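Local atomic coordinates of chain length determinant protein (Shigella flexneri, PDB entry 4ZM5), a protein that regulates the length of the O-antigen polysaccharide chains of lipopolysaccharide, as a membrane protein. Residues A10-P15 / L82-V87. The protein carries 1 engineered substitution. Sequence-based numbering, arbitrary orientation.
Sequences AIITQP and LTVSYV
Val-84 lays its CG2 methyl against the small side chain of Ala-10, with CG2 3.5 Å from Ala-10 CB. That methyl sits between the backbone N and the carbonyl carbon (chi1 -74° for CG1), where it also touches Ala-10 O; alanine, with a single methyl, allows such a close approach. Ile-12 CD1 reaches the same Val-84 CG2 more loosely, at 4.3 Å. Ala-10, Ile-12, Leu-82 and Val-84 all project from one face of the sheet; apolar Ala-10, Ile-12 and Val-84 suit the cover of helices 91-159 and 38-53, through residues such as Ile-102 and Ile-46, while Leu-82 packs on Gln-78 of the third subunit. Strands 6-13 and 82-88 are the two inner strands of an antiparallel sheet in this alpha+beta domain. Ala-10 with Val-84 and Ile-12 with Leu-82 are hydrogen-bonded pairs, each closed by two N-H...O bonds; the bond from Leu-82 N to Ile-12 O, 2.7 Å long, is almost straight at 174°. Between them, Ile-11 and Thr-83 form a non-hydrogen-bonded pair on the other face. Their side chains lie alongside each other, Ile-11 CG1 being 3.7 Å from Thr-83 OG1. Both are beta-branched, suiting an extended strand; apolar Ile-11 is buried against Ser-54 of the second subunit, and the Thr-83 hydroxyl is hydrogen-bonded to Ser-74 OG.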
loop_
_atom_site.group_PDB
_atom_site.type_symbol
_atom_site.label_atom_id
_atom_site.label_comp_id
_atom_site.label_asym_id
_atom_site.label_seq_id
_atom_site.Cartn_x
_atom_site.Cartn_y
_atom_site.Cartn_z
ATOM N N ALA B 10 -17.213 7.229 -28.942
ATOM C CA ALA B 10 -16.151 7.788 -28.110
ATOM C C ALA B 10 -15.195 6.665 -27.720
ATOM O O ALA B 10 -15.615 5.504 -27.635
ATOM C CB ALA B 10 -16.725 8.472 -26.877
ATOM N N ILE B 11 -13.905 6.985 -27.554
ATOM C CA ILE B 11 -12.911 5.996 -27.122
ATOM C C ILE B 11 -12.284 6.524 -25.857
ATOM O O ILE B 11 -11.761 7.633 -25.824
ATOM C CB ILE B 11 -11.868 5.586 -28.195
ATOM C CG1 ILE B 11 -12.577 5.008 -29.438
ATOM C CG2 ILE B 11 -10.891 4.569 -27.609
ATOM C CD1 ILE B 11 -11.753 4.889 -30.680
ATOM N N ILE B 12 -12.347 5.711 -24.828
ATOM C CA ILE B 12 -11.886 6.062 -23.501
ATOM C C ILE B 12 -10.849 5.038 -23.006
ATOM O O ILE B 12 -10.940 3.852 -23.344
ATOM C CB ILE B 12 -13.186 6.151 -22.656
ATOM C CG1 ILE B 12 -13.660 7.605 -22.565
ATOM C CG2 ILE B 12 -13.178 5.406 -21.310
ATOM C CD1 ILE B 12 -15.179 7.802 -22.218
ATOM N N THR B 13 -9.808 5.518 -22.283
ATOM C CA THR B 13 -8.794 4.615 -21.718
ATOM C C THR B 13 -8.491 5.061 -20.271
ATOM O O THR B 13 -9.123 5.991 -19.756
ATOM C CB THR B 13 -7.543 4.454 -22.617
ATOM O OG1 THR B 13 -6.812 3.315 -22.168
ATOM C CG2 THR B 13 -6.636 5.672 -22.629
ATOM N N GLN B 14 -7.537 4.369 -19.629
ATOM C CA GLN B 14 -7.126 4.662 -18.266
ATOM C C GLN B 14 -6.596 6.087 -18.177
ATOM O O GLN B 14 -6.038 6.616 -19.158
ATOM C CB GLN B 14 -6.062 3.656 -17.776
ATOM C CG GLN B 14 -4.722 3.708 -18.498
ATOM C CD GLN B 14 -3.820 2.540 -18.185
ATOM O OE1 GLN B 14 -4.127 1.667 -17.373
ATOM N NE2 GLN B 14 -2.688 2.485 -18.849
ATOM N N PRO B 15 -6.780 6.736 -17.031
ATOM C CA PRO B 15 -6.243 8.089 -16.895
ATOM C C PRO B 15 -4.704 8.070 -16.893
ATOM O O PRO B 15 -4.105 7.022 -16.619
ATOM C CB PRO B 15 -6.835 8.552 -15.562
ATOM C CG PRO B 15 -7.091 7.301 -14.807
ATOM C CD PRO B 15 -7.445 6.266 -15.799
ATOM N N LEU B 82 -11.378 1.451 -24.504
ATOM C CA LEU B 82 -12.770 1.045 -24.589
ATOM C C LEU B 82 -13.532 1.989 -25.481
ATOM O O LEU B 82 -13.347 3.206 -25.409
ATOM C CB LEU B 82 -13.425 0.966 -23.193
ATOM C CG LEU B 82 -12.740 0.033 -22.174
ATOM C CD1 LEU B 82 -13.173 0.370 -20.761
ATOM C CD2 LEU B 82 -13.039 -1.433 -22.470
ATOM N N THR B 83 -14.371 1.410 -26.340
ATOM C CA THR B 83 -15.221 2.113 -27.288
ATOM C C THR B 83 -16.633 2.167 -26.730
ATOM O O THR B 83 -17.259 1.125 -26.466
ATOM C CB THR B 83 -15.172 1.412 -28.661
ATOM O OG1 THR B 83 -13.869 1.568 -29.189
ATOM C CG2 THR B 83 -16.151 1.994 -29.656
ATOM N N VAL B 84 -17.132 3.385 -26.561
ATOM C CA VAL B 84 -18.491 3.606 -26.091
ATOM C C VAL B 84 -19.310 4.139 -27.278
ATOM O O VAL B 84 -18.846 5.010 -28.020
ATOM C CB VAL B 84 -18.579 4.483 -24.813
ATOM C CG1 VAL B 84 -18.138 3.685 -23.589
ATOM C CG2 VAL B 84 -17.717 5.733 -24.934
ATOM N N SER B 85 -20.484 3.548 -27.498
ATOM C CA SER B 85 -21.318 3.910 -28.637
ATOM C C SER B 85 -22.750 4.117 -28.264
ATOM O O SER B 85 -23.266 3.424 -27.409
ATOM C CB SER B 85 -21.251 2.825 -29.707
ATOM O OG SER B 85 -20.011 2.864 -30.391
ATOM N N TYR B 86 -23.402 5.047 -28.932
ATOM C CA TYR B 86 -24.816 5.327 -28.735
ATOM C C TYR B 86 -25.501 5.490 -30.083
ATOM O O TYR B 86 -25.008 6.215 -30.950
ATOM C CB TYR B 86 -25.036 6.574 -27.868
ATOM C CG TYR B 86 -26.498 6.829 -27.594
ATOM C CD1 TYR B 86 -27.205 6.048 -26.680
ATOM C CD2 TYR B 86 -27.195 7.813 -28.288
ATOM C CE1 TYR B 86 -28.569 6.237 -26.467
ATOM C CE2 TYR B 86 -28.558 8.009 -28.086
ATOM C CZ TYR B 86 -29.236 7.229 -27.160
ATOM O OH TYR B 86 -30.573 7.419 -26.952
ATOM N N VAL B 87 -26.656 4.837 -30.237
ATOM C CA VAL B 87 -27.475 4.943 -31.441
ATOM C C VAL B 87 -28.639 5.906 -31.140
ATOM O O VAL B 87 -29.518 5.601 -30.317
ATOM C CB VAL B 87 -27.969 3.575 -32.004
ATOM C CG1 VAL B 87 -28.712 3.755 -33.331
ATOM C CG2 VAL B 87 -26.825 2.580 -32.160
#